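Local atomic coordinates of alternansucrase (Leuconostoc mesenteroides, PDB entry 6HVG), a protein that belongs to glycosyl hydrolase family 70 and joins a TIM-barrel domain to choline-binding-type and cell-wall-binding-type repeats. Residues E1047-F1052 and L1084-R1089; G617-A622 and R750-D755; Q835-G840 and N1064-T1069; L594-Y599 and Y1110-R1115. All coordinates share one frame; numbering follows the deposited sequence.

Contact 1 (E1047-F1052 and L1084-R1089); sequences EGFSNF and LAPQYR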
# COMPACT_ATOMS: atom_id res chain seq x y z
N GLU A 1047 -24.89 1.13 3.48
CA GLU A 1047 -23.86 1.08 2.47
C GLU A 1047 -24.07 -0.22 1.74
O GLU A 1047 -23.71 -1.29 2.25
CB GLU A 1047 -22.53 1.08 3.16
CG GLU A 1047 -21.35 1.15 2.21
CD GLU A 1047 -20.05 0.88 2.93
OE1 GLU A 1047 -20.09 0.17 3.95
OE2 GLU A 1047 -19.01 1.40 2.51
N GLY A 1048 -24.68 -0.14 0.56
CA GLY A 1048 -25.29 -1.33 -0.07
C GLY A 1048 -24.54 -1.92 -1.27
O GLY A 1048 -25.11 -2.02 -2.33
N PHE A 1049 -23.27 -2.24 -1.10
CA PHE A 1049 -22.50 -2.87 -2.12
C PHE A 1049 -21.27 -3.37 -1.45
O PHE A 1049 -20.94 -2.96 -0.35
CB PHE A 1049 -22.13 -1.88 -3.22
CG PHE A 1049 -21.13 -0.85 -2.81
CD1 PHE A 1049 -21.52 0.27 -2.09
CD2 PHE A 1049 -19.78 -1.00 -3.16
CE1 PHE A 1049 -20.60 1.22 -1.70
CE2 PHE A 1049 -18.88 -0.04 -2.80
CZ PHE A 1049 -19.28 1.07 -2.06
N SER A 1050 -20.60 -4.26 -2.14
CA SER A 1050 -19.30 -4.78 -1.73
C SER A 1050 -18.38 -4.72 -2.94
O SER A 1050 -18.83 -4.98 -4.06
CB SER A 1050 -19.46 -6.20 -1.29
OG SER A 1050 -18.25 -6.91 -1.37
N ASN A 1051 -17.12 -4.35 -2.73
CA ASN A 1051 -16.16 -4.32 -3.83
C ASN A 1051 -15.87 -5.66 -4.47
O ASN A 1051 -15.34 -5.70 -5.58
CB ASN A 1051 -14.83 -3.73 -3.39
CG ASN A 1051 -14.86 -2.22 -3.34
OD1 ASN A 1051 -15.52 -1.57 -4.16
ND2 ASN A 1051 -14.12 -1.64 -2.40
N PHE A 1052 -16.24 -6.74 -3.80
CA PHE A 1052 -15.90 -8.07 -4.26
C PHE A 1052 -17.06 -8.88 -4.81
O PHE A 1052 -16.94 -10.08 -5.01
CB PHE A 1052 -15.17 -8.75 -3.14
CG PHE A 1052 -13.95 -7.98 -2.71
CD1 PHE A 1052 -14.06 -6.93 -1.84
CD2 PHE A 1052 -12.72 -8.26 -3.25
CE1 PHE A 1052 -12.95 -6.20 -1.48
CE2 PHE A 1052 -11.59 -7.56 -2.87
CZ PHE A 1052 -11.71 -6.52 -1.99
N LEU A 1084 -25.30 3.99 -2.48
CA LEU A 1084 -25.05 3.14 -3.66
C LEU A 1084 -23.58 3.20 -4.02
O LEU A 1084 -22.94 4.22 -3.83
CB LEU A 1084 -25.87 3.63 -4.86
CG LEU A 1084 -27.38 3.46 -4.78
CD1 LEU A 1084 -28.09 4.63 -5.38
CD2 LEU A 1084 -27.83 2.18 -5.45
N ALA A 1085 -23.07 2.12 -4.59
CA ALA A 1085 -21.72 2.09 -5.11
C ALA A 1085 -21.51 3.21 -6.13
O ALA A 1085 -22.49 3.77 -6.65
CB ALA A 1085 -21.45 0.75 -5.76
N PRO A 1086 -20.24 3.57 -6.40
CA PRO A 1086 -19.95 4.53 -7.46
C PRO A 1086 -20.33 3.94 -8.80
O PRO A 1086 -19.90 2.83 -9.13
CB PRO A 1086 -18.44 4.71 -7.36
CG PRO A 1086 -17.95 3.46 -6.70
CD PRO A 1086 -19.02 3.15 -5.70
N GLN A 1087 -21.13 4.69 -9.56
CA GLN A 1087 -21.78 4.14 -10.75
C GLN A 1087 -21.01 4.36 -12.05
O GLN A 1087 -21.54 4.12 -13.15
CB GLN A 1087 -23.16 4.75 -10.90
CG GLN A 1087 -24.08 4.45 -9.73
CD GLN A 1087 -24.38 2.99 -9.62
OE1 GLN A 1087 -24.81 2.38 -10.59
NE2 GLN A 1087 -24.15 2.41 -8.44
N TYR A 1088 -19.75 4.76 -11.93
CA TYR A 1088 -18.98 5.22 -13.09
C TYR A 1088 -18.42 4.03 -13.84
O TYR A 1088 -18.13 3.00 -13.24
CB TYR A 1088 -17.90 6.17 -12.62
CG TYR A 1088 -18.47 7.11 -11.57
CD1 TYR A 1088 -19.37 8.10 -11.92
CD2 TYR A 1088 -18.17 6.96 -10.22
CE1 TYR A 1088 -19.92 8.93 -10.98
CE2 TYR A 1088 -18.70 7.81 -9.28
CZ TYR A 1088 -19.59 8.79 -9.67
OH TYR A 1088 -20.17 9.63 -8.75
N ARG A 1089 -18.30 4.13 -15.15
CA ARG A 1089 -17.84 2.99 -15.96
C ARG A 1089 -16.41 2.59 -15.63
O ARG A 1089 -15.49 3.42 -15.71
CB ARG A 1089 -17.92 3.29 -17.45
CG ARG A 1089 -17.37 2.13 -18.28
CD ARG A 1089 -17.76 2.22 -19.73
NE ARG A 1089 -19.16 2.57 -19.92
CZ ARG A 1089 -20.19 1.76 -19.68
NH1 ARG A 1089 -20.01 0.53 -19.23
NH2 ARG A 1089 -21.42 2.19 -19.93
O HOH W 1 -25.15 0.02 -4.77

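Contact 2 (G617-A622 and R750-D755); sequences GIRVDA and RAHDYD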
# COMPACT_ATOMS: atom_id res chain seq x y z
N GLY A 617 -27.95 13.00 -1.78
CA GLY A 617 -26.78 13.39 -1.01
C GLY A 617 -25.54 12.80 -1.62
O GLY A 617 -25.63 12.07 -2.60
N ILE A 618 -24.39 13.08 -1.03
CA ILE A 618 -23.12 12.54 -1.54
C ILE A 618 -22.25 11.94 -0.44
O ILE A 618 -22.38 12.28 0.71
CB ILE A 618 -22.30 13.63 -2.25
CG1 ILE A 618 -22.02 14.78 -1.28
CG2 ILE A 618 -23.02 14.15 -3.49
CD1 ILE A 618 -21.01 15.79 -1.79
N ARG A 619 -21.36 11.06 -0.85
CA ARG A 619 -20.21 10.67 -0.06
C ARG A 619 -18.98 11.26 -0.76
O ARG A 619 -18.83 11.12 -1.97
CB ARG A 619 -20.11 9.16 -0.05
CG ARG A 619 -18.82 8.60 0.54
CD ARG A 619 -18.74 7.09 0.32
NE ARG A 619 -17.49 6.48 0.80
CZ ARG A 619 -16.32 6.50 0.16
NH1 ARG A 619 -16.21 7.07 -1.03
NH2 ARG A 619 -15.26 5.93 0.72
N VAL A 620 -18.13 11.91 0.00
CA VAL A 620 -16.90 12.48 -0.54
C VAL A 620 -15.79 11.47 -0.32
O VAL A 620 -15.35 11.25 0.81
CB VAL A 620 -16.55 13.83 0.13
CG1 VAL A 620 -15.36 14.49 -0.56
CG2 VAL A 620 -17.75 14.78 0.09
N ASP A 621 -15.36 10.84 -1.42
CA ASP A 621 -14.29 9.84 -1.40
C ASP A 621 -12.93 10.52 -1.19
O ASP A 621 -12.66 11.55 -1.80
CB ASP A 621 -14.30 9.08 -2.73
CG ASP A 621 -13.17 8.04 -2.85
OD1 ASP A 621 -13.23 6.97 -2.17
OD2 ASP A 621 -12.23 8.30 -3.66
N ALA A 622 -12.10 9.95 -0.33
CA ALA A 622 -10.68 10.28 -0.23
C ALA A 622 -10.43 11.73 0.14
O ALA A 622 -9.66 12.43 -0.51
CB ALA A 622 -9.99 9.96 -1.56
N ARG A 750 -18.04 -1.98 9.95
CA ARG A 750 -17.24 -2.35 8.77
C ARG A 750 -17.68 -1.53 7.59
O ARG A 750 -18.74 -0.91 7.61
CB ARG A 750 -17.38 -3.85 8.43
CG ARG A 750 -16.83 -4.77 9.50
CD ARG A 750 -16.31 -6.07 8.95
NE ARG A 750 -17.37 -6.85 8.31
CZ ARG A 750 -17.34 -7.32 7.07
NH1 ARG A 750 -16.31 -7.14 6.27
NH2 ARG A 750 -18.38 -8.00 6.63
N ALA A 751 -16.86 -1.52 6.54
CA ALA A 751 -17.17 -0.80 5.32
C ALA A 751 -16.67 -1.56 4.11
O ALA A 751 -15.93 -2.53 4.24
CB ALA A 751 -16.57 0.59 5.39
N HIS A 752 -17.05 -1.10 2.92
CA HIS A 752 -16.61 -1.71 1.67
C HIS A 752 -15.08 -1.68 1.61
O HIS A 752 -14.47 -2.53 0.97
CB HIS A 752 -17.22 -0.97 0.45
CG HIS A 752 -16.57 0.36 0.14
ND1 HIS A 752 -16.97 1.54 0.73
CD2 HIS A 752 -15.55 0.68 -0.69
CE1 HIS A 752 -16.22 2.53 0.27
NE2 HIS A 752 -15.35 2.04 -0.59
N ASP A 753 -14.50 -0.69 2.29
CA ASP A 753 -13.07 -0.48 2.35
C ASP A 753 -12.52 -0.56 3.78
O ASP A 753 -11.43 -0.07 4.05
CB ASP A 753 -12.71 0.88 1.74
CG ASP A 753 -13.33 2.07 2.49
OD1 ASP A 753 -14.14 1.87 3.43
OD2 ASP A 753 -12.99 3.22 2.14
N TYR A 754 -13.26 -1.18 4.69
CA TYR A 754 -12.74 -1.37 6.04
C TYR A 754 -13.09 -2.76 6.53
O TYR A 754 -14.25 -3.12 6.54
CB TYR A 754 -13.23 -0.28 6.99
CG TYR A 754 -12.63 -0.39 8.37
CD1 TYR A 754 -11.43 0.22 8.69
CD2 TYR A 754 -13.26 -1.12 9.35
CE1 TYR A 754 -10.88 0.10 9.96
CE2 TYR A 754 -12.72 -1.24 10.62
CZ TYR A 754 -11.53 -0.63 10.92
OH TYR A 754 -11.05 -0.80 12.19
N ASP A 755 -12.07 -3.52 6.94
CA ASP A 755 -12.17 -4.93 7.33
C ASP A 755 -12.81 -5.82 6.28
O ASP A 755 -13.49 -6.80 6.61
CB ASP A 755 -12.91 -5.07 8.67
CG ASP A 755 -12.09 -4.56 9.84
OD1 ASP A 755 -10.96 -4.10 9.62
OD2 ASP A 755 -12.59 -4.63 11.00

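Contact 3 (Q835-G840 and N1064-T1069); sequences QYMEKG and NVVIAT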
# COMPACT_ATOMS: atom_id res chain seq x y z
N GLN A 835 -23.17 -12.97 -6.38
CA GLN A 835 -24.24 -12.14 -6.91
C GLN A 835 -24.84 -11.24 -5.84
O GLN A 835 -24.77 -11.56 -4.65
CB GLN A 835 -25.30 -13.05 -7.52
CG GLN A 835 -24.79 -13.79 -8.73
CD GLN A 835 -24.61 -12.88 -9.93
OE1 GLN A 835 -23.60 -12.93 -10.60
NE2 GLN A 835 -25.62 -12.06 -10.20
N TYR A 836 -25.43 -10.12 -6.25
CA TYR A 836 -25.96 -9.14 -5.30
C TYR A 836 -27.13 -9.72 -4.55
O TYR A 836 -28.09 -10.17 -5.16
CB TYR A 836 -26.38 -7.85 -6.00
CG TYR A 836 -26.73 -6.72 -5.05
CD1 TYR A 836 -25.78 -6.16 -4.22
CD2 TYR A 836 -28.02 -6.21 -4.99
CE1 TYR A 836 -26.10 -5.13 -3.36
CE2 TYR A 836 -28.35 -5.17 -4.14
CZ TYR A 836 -27.38 -4.64 -3.32
OH TYR A 836 -27.71 -3.62 -2.46
N MET A 837 -27.04 -9.72 -3.22
CA MET A 837 -28.07 -10.27 -2.35
C MET A 837 -28.35 -11.75 -2.61
O MET A 837 -29.47 -12.21 -2.41
CB MET A 837 -29.35 -9.43 -2.50
CG MET A 837 -29.60 -8.53 -1.31
SD MET A 837 -30.84 -7.26 -1.65
CE MET A 837 -29.79 -5.90 -1.13
N GLU A 838 -27.33 -12.49 -3.04
CA GLU A 838 -27.51 -13.90 -3.40
C GLU A 838 -27.85 -14.75 -2.19
O GLU A 838 -28.66 -15.68 -2.29
CB GLU A 838 -26.26 -14.48 -4.06
CG GLU A 838 -26.46 -15.92 -4.55
CD GLU A 838 -25.43 -16.36 -5.55
OE1 GLU A 838 -24.22 -16.35 -5.21
OE2 GLU A 838 -25.83 -16.73 -6.68
N LYS A 839 -27.19 -14.45 -1.08
CA LYS A 839 -27.35 -15.23 0.12
C LYS A 839 -27.08 -14.36 1.34
O LYS A 839 -26.06 -13.72 1.40
CB LYS A 839 -26.40 -16.42 0.10
CG LYS A 839 -26.70 -17.46 1.18
CD LYS A 839 -25.61 -18.51 1.30
CE LYS A 839 -25.83 -19.40 2.51
NZ LYS A 839 -24.65 -20.27 2.76
N GLY A 840 -28.00 -14.36 2.30
CA GLY A 840 -27.80 -13.66 3.56
C GLY A 840 -26.67 -14.26 4.35
O GLY A 840 -26.28 -15.39 4.11
N ASN A 1064 -28.64 -2.92 -9.30
CA ASN A 1064 -29.64 -1.85 -9.31
C ASN A 1064 -31.05 -2.31 -9.71
O ASN A 1064 -32.05 -1.69 -9.32
CB ASN A 1064 -29.16 -0.70 -10.20
CG ASN A 1064 -27.95 0.03 -9.64
OD1 ASN A 1064 -27.58 -0.13 -8.47
ND2 ASN A 1064 -27.32 0.85 -10.48
N VAL A 1065 -31.12 -3.39 -10.49
CA VAL A 1065 -32.40 -4.04 -10.76
C VAL A 1065 -32.92 -4.65 -9.47
O VAL A 1065 -34.05 -4.39 -9.05
CB VAL A 1065 -32.27 -5.12 -11.86
CG1 VAL A 1065 -33.54 -5.95 -11.97
CG2 VAL A 1065 -31.93 -4.48 -13.21
N VAL A 1066 -32.06 -5.42 -8.81
CA VAL A 1066 -32.40 -6.02 -7.51
C VAL A 1066 -32.81 -4.97 -6.47
O VAL A 1066 -33.78 -5.16 -5.77
CB VAL A 1066 -31.26 -6.92 -6.97
CG1 VAL A 1066 -31.55 -7.40 -5.57
CG2 VAL A 1066 -31.08 -8.12 -7.89
N ILE A 1067 -32.09 -3.85 -6.40
CA ILE A 1067 -32.42 -2.80 -5.43
C ILE A 1067 -33.85 -2.30 -5.65
O ILE A 1067 -34.58 -2.08 -4.69
CB ILE A 1067 -31.40 -1.63 -5.45
CG1 ILE A 1067 -30.05 -2.09 -4.89
CG2 ILE A 1067 -31.87 -0.44 -4.62
CD1 ILE A 1067 -28.89 -1.18 -5.24
N ALA A 1068 -34.26 -2.15 -6.92
CA ALA A 1068 -35.62 -1.72 -7.24
C ALA A 1068 -36.68 -2.71 -6.75
O ALA A 1068 -37.65 -2.30 -6.10
CB ALA A 1068 -35.76 -1.47 -8.73
N THR A 1069 -36.51 -4.00 -7.03
CA THR A 1069 -37.49 -4.99 -6.55
C THR A 1069 -37.51 -5.05 -5.01
O THR A 1069 -38.57 -5.25 -4.43
CB THR A 1069 -37.27 -6.41 -7.15
OG1 THR A 1069 -36.08 -6.99 -6.62
CG2 THR A 1069 -37.17 -6.36 -8.69

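Contact 4 (L594-Y599 and Y1110-R1115); sequences LNWLHY and YAFTDR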
# COMPACT_ATOMS: atom_id res chain seq x y z
N LEU A 594 -17.65 20.81 -9.55
CA LEU A 594 -18.99 21.29 -9.24
C LEU A 594 -19.97 20.91 -10.35
O LEU A 594 -21.12 20.58 -10.07
CB LEU A 594 -18.99 22.81 -9.06
CG LEU A 594 -20.33 23.48 -8.76
CD1 LEU A 594 -20.90 22.93 -7.45
CD2 LEU A 594 -20.16 24.99 -8.72
N ASN A 595 -19.53 21.01 -11.60
CA ASN A 595 -20.35 20.60 -12.75
C ASN A 595 -20.75 19.14 -12.61
O ASN A 595 -21.92 18.79 -12.76
CB ASN A 595 -19.60 20.81 -14.07
CG ASN A 595 -20.53 20.85 -15.29
OD1 ASN A 595 -21.25 21.83 -15.49
ND2 ASN A 595 -20.51 19.80 -16.10
N TRP A 596 -19.76 18.30 -12.28
CA TRP A 596 -19.98 16.88 -12.06
C TRP A 596 -20.93 16.65 -10.92
O TRP A 596 -21.82 15.80 -11.00
CB TRP A 596 -18.66 16.19 -11.77
CG TRP A 596 -18.69 14.68 -11.77
CD1 TRP A 596 -19.46 13.88 -12.54
CD2 TRP A 596 -17.85 13.82 -11.02
NE1 TRP A 596 -19.17 12.57 -12.29
CE2 TRP A 596 -18.18 12.51 -11.36
CE3 TRP A 596 -16.86 14.04 -10.06
CZ2 TRP A 596 -17.55 11.41 -10.79
CZ3 TRP A 596 -16.23 12.94 -9.49
CH2 TRP A 596 -16.57 11.65 -9.87
N LEU A 597 -20.75 17.41 -9.85
CA LEU A 597 -21.62 17.32 -8.67
C LEU A 597 -23.04 17.69 -9.00
O LEU A 597 -23.96 17.04 -8.54
CB LEU A 597 -21.12 18.24 -7.57
CG LEU A 597 -21.95 18.29 -6.30
CD1 LEU A 597 -22.05 16.92 -5.64
CD2 LEU A 597 -21.34 19.31 -5.36
N HIS A 598 -23.23 18.73 -9.80
CA HIS A 598 -24.57 19.10 -10.24
C HIS A 598 -25.15 17.97 -11.04
O HIS A 598 -26.30 17.58 -10.84
CB HIS A 598 -24.52 20.36 -11.08
CG HIS A 598 -25.85 20.81 -11.59
ND1 HIS A 598 -26.68 21.64 -10.87
CD2 HIS A 598 -26.46 20.60 -12.78
CE1 HIS A 598 -27.76 21.89 -11.58
NE2 HIS A 598 -27.65 21.28 -12.75
N TYR A 599 -24.34 17.42 -11.95
CA TYR A 599 -24.77 16.34 -12.83
C TYR A 599 -25.28 15.13 -12.04
O TYR A 599 -26.28 14.52 -12.43
CB TYR A 599 -23.63 15.94 -13.75
CG TYR A 599 -23.84 14.70 -14.58
CD1 TYR A 599 -24.48 14.76 -15.80
CD2 TYR A 599 -23.34 13.48 -14.17
CE1 TYR A 599 -24.61 13.64 -16.60
CE2 TYR A 599 -23.46 12.35 -14.96
CZ TYR A 599 -24.09 12.44 -16.17
OH TYR A 599 -24.24 11.32 -16.97
N TYR A 1110 -14.89 2.48 -8.52
CA TYR A 1110 -13.92 3.45 -8.00
C TYR A 1110 -12.81 3.79 -8.98
O TYR A 1110 -12.18 4.83 -8.84
CB TYR A 1110 -13.31 2.99 -6.67
CG TYR A 1110 -14.25 3.21 -5.52
CD1 TYR A 1110 -14.53 4.49 -5.06
CD2 TYR A 1110 -14.90 2.15 -4.91
CE1 TYR A 1110 -15.41 4.71 -4.01
CE2 TYR A 1110 -15.78 2.36 -3.87
CZ TYR A 1110 -16.03 3.63 -3.42
OH TYR A 1110 -16.92 3.81 -2.39
N ALA A 1111 -12.59 2.94 -9.98
CA ALA A 1111 -11.60 3.20 -11.03
C ALA A 1111 -12.33 3.34 -12.35
O ALA A 1111 -12.89 2.39 -12.85
CB ALA A 1111 -10.58 2.08 -11.09
N PHE A 1112 -12.28 4.53 -12.93
CA PHE A 1112 -13.05 4.83 -14.11
C PHE A 1112 -12.29 5.69 -15.10
O PHE A 1112 -11.41 6.44 -14.74
CB PHE A 1112 -14.34 5.56 -13.72
CG PHE A 1112 -14.14 6.65 -12.70
CD1 PHE A 1112 -13.77 7.92 -13.10
CD2 PHE A 1112 -14.35 6.40 -11.35
CE1 PHE A 1112 -13.56 8.92 -12.17
CE2 PHE A 1112 -14.17 7.39 -10.41
CZ PHE A 1112 -13.77 8.66 -10.83
N THR A 1113 -12.67 5.56 -16.37
CA THR A 1113 -12.15 6.38 -17.46
C THR A 1113 -13.02 7.62 -17.72
O THR A 1113 -12.49 8.69 -17.96
CB THR A 1113 -12.12 5.57 -18.77
OG1 THR A 1113 -13.39 4.89 -18.92
CG2 THR A 1113 -10.96 4.56 -18.74
N ASP A 1114 -14.33 7.44 -17.65
CA ASP A 1114 -15.31 8.49 -17.96
C ASP A 1114 -16.17 8.77 -16.73
O ASP A 1114 -16.92 7.91 -16.26
CB ASP A 1114 -16.18 8.02 -19.11
CG ASP A 1114 -16.99 9.14 -19.74
OD1 ASP A 1114 -17.15 10.21 -19.12
OD2 ASP A 1114 -17.44 8.95 -20.88
N ARG A 1115 -16.06 9.98 -16.19
CA ARG A 1115 -16.76 10.30 -14.94
C ARG A 1115 -18.27 10.42 -15.13
O ARG A 1115 -19.03 10.28 -14.17
CB ARG A 1115 -16.25 11.60 -14.35
CG ARG A 1115 -14.75 11.67 -14.24
CD ARG A 1115 -14.28 12.74 -13.30
NE ARG A 1115 -14.79 14.02 -13.68
CZ ARG A 1115 -14.73 15.09 -12.91
NH1 ARG A 1115 -14.15 15.03 -11.72
NH2 ARG A 1115 -15.25 16.23 -13.34

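Contact 1 (E1047-F1052 and L1084-R1089)
Ala1085 sets its methyl over one face of the Phe1049 ring. This is the tight part of the contact. Ala1085 CB lies 3.6 Å from the ring centroid and 21° off the ring normal, a CH-pi contact. It sits off-centre, with Phe1049 CG as its nearest ring atom at 3.4 Å. The ring is brought there by its first torsion, chi1 70°, which places CG between the backbone N and the carbonyl carbon. Farther along the ring the fit is looser. Phe1049 CZ approaches Pro1086 CD obliquely at 4.2 Å.

On the looser side the two backbones are joined through a water. The water donates to Gly1048 O at 3.2 Å and accepts from Ala1085 N at 3.0 Å. Gly1048 O also receives a bond from Tyr836 OH, so two donors hold it. The segments then part, and Ser1050 OG accepts from Phe1052 N, two residues on, in an ST turn. His752 and Tyr1110 also pack on Phe1049. The two loops leave strands 1045-1047 and 1081-1083, which are neighbours in the parallel sheet. Such packing between adjacent loops is typical of the C-terminal rim of a (beta/alpha)8 barrel.

Contact 2 (G617-A622 and R750-D755)
Arg619 NH1 is gripped by two carboxylates while the rest of its guanidinium faces His752 and Asp753. NH1 bonds to Asp621 OD1 at 3.2 Å, with a nearly straight N-H...O angle of 169°. The oxygen lies in the guanidinium plane and uses its anti lone pair. Asp1155 OD1 makes the second salt bridge to NH1. Across the contact the pairing is weaker. Arg619 NH2 and Asp753 OD2 form a long salt bridge of 3.8 Å, with Asp753 at the guanidinium edge.

His752 meets the same group differently. Its CE1 stands over one face of the guanidinium, 3.6 Å from Arg619 NH2, and the two planes are 70° apart. The histidine thus presents its edge to the arginine's face. The arginine chain runs extended from CG to NE, which carries the charged end from strand 617-620 to the loop. A type I turn from Ala751 to Tyr754, closed by Tyr754 N to Ala751 O at 3.0 Å, presents His752 and Asp753 side by side. His752 ND1 bonds to Glu1047 OE2, which steadies the ring.

Strand 617-620 and the loop after strand 745-747 meet toward the C-terminal end of the barrel. The acidic groups around buried Arg619 probably balance its charge. Across the segments the attraction is probably weak; Asp621 and Asp1155 hold the guanidinium more firmly and together help to set its turn.

Contact 3 (Q835-G840 and N1064-T1069)
Tyr836 and Met837 meet Val1066 and Ile1067 through apolar contacts. The tyrosine ring takes Val1066 at its edge, with Tyr836 CD2 3.8 Å from Val1066 CG1. Ile1067 comes in obliquely at the far end of the ring. Its CG1 is 3.6 Å from Tyr836 CE2. The ring extends from the loop because CG is anti to the backbone N (chi1 -171°). The thioether adds a smaller touch. Met837 SD lies 4.0 Å from Val1066 CG1, so this one methyl is shared by sulfur and ring.

The polar contacts run within the loop or to other residues. Tyr836 OH passes beside Ile1067 CG1 and bonds to Gly1048 O, so the hydroxyl is satisfied at the end of an apolar path. In the loop, a type II turn from Gln835 to Glu838 is closed by Glu838 N to Gln835 O at 3.2 Å. It places Tyr836 and Met837 at its two central positions, both pointing at the helix.

A further ring, that of Tyr826, lies nearly parallel to the Tyr836 ring. Helix 1063-1075 makes the beta-alpha-beta crossover between barrel strands 1045-1047 and 1081-1083. The loop is probably held against this helix mainly by dispersion and the hydrophobic effect. Tyr836 OH adds a directed bond to Gly1048, in the loop after strand 1045-1047.

Contact 4 (L594-Y599 and Y1110-R1115)
Within 594-599, Trp596 makes the main contact with the loop 1110-1115. Its indole is directed away from the helix by a first torsion that sets CG anti to the backbone N (chi1 -169°). Arg1115 lies over one face of it. The guanidinium rests almost flat on the six-membered ring, with centres 4.2 Å apart and planes at 25°. This is an off-centre cation-pi stack, and Arg1115 NH1 comes 3.3 Å from Trp596 CE3. The same face also takes the start of the arginine chain. Arg1115 CB lies 4.0 Å from the centroid of the five-membered ring as a CH-pi contact. A bend at chi3 lets both ends of the side chain reach the indole. Trp596 NE1 donates to Arg1115 O at 3.0 Å, but the bond is bent (135°) and the donor sits above the carbonyl plane. Glu592 OE2 and Gln593 OE1, one turn back along the helix, hold Arg1115 NH2 and NH1 and so keep the guanidinium in place.

At the far rim of the indole, Trp596 CH2 meets Phe1112 CZ obliquely at 4.2 Å. Tyr1088 packs against both rings. Helix 587-601 is an outer helix of the (beta/alpha)8 barrel, preceding strand 617-620. The next residue, Leu597, turns to that strand and touches Ile618. Tyr599 points back toward the loop side, where its ring meets Tyr1116 edge-to-face.

In the fold
All four contacts lie in the (beta/alpha)8-barrel domain. Contacts 1 and 2 are closest, with centres about 10 Å apart, and Glu1047 of one meets His752 of the other. Centre to centre, contact 3 lies about 12 Å from contact 1, and contact 4 about 14 Å from it on another side. The centres of contacts 3 and 4 are about 25 Å apart, and the two do not touch. Along the chain, contact 4 spans the other three. Contact 2 closes before contact 1 opens, and the segments of contacts 1 and 3 alternate. Residues far apart in sequence thus meet round one parallel sheet, with contacts 1 and 2 at its rim and contacts 3 and 4 bringing in outer helices.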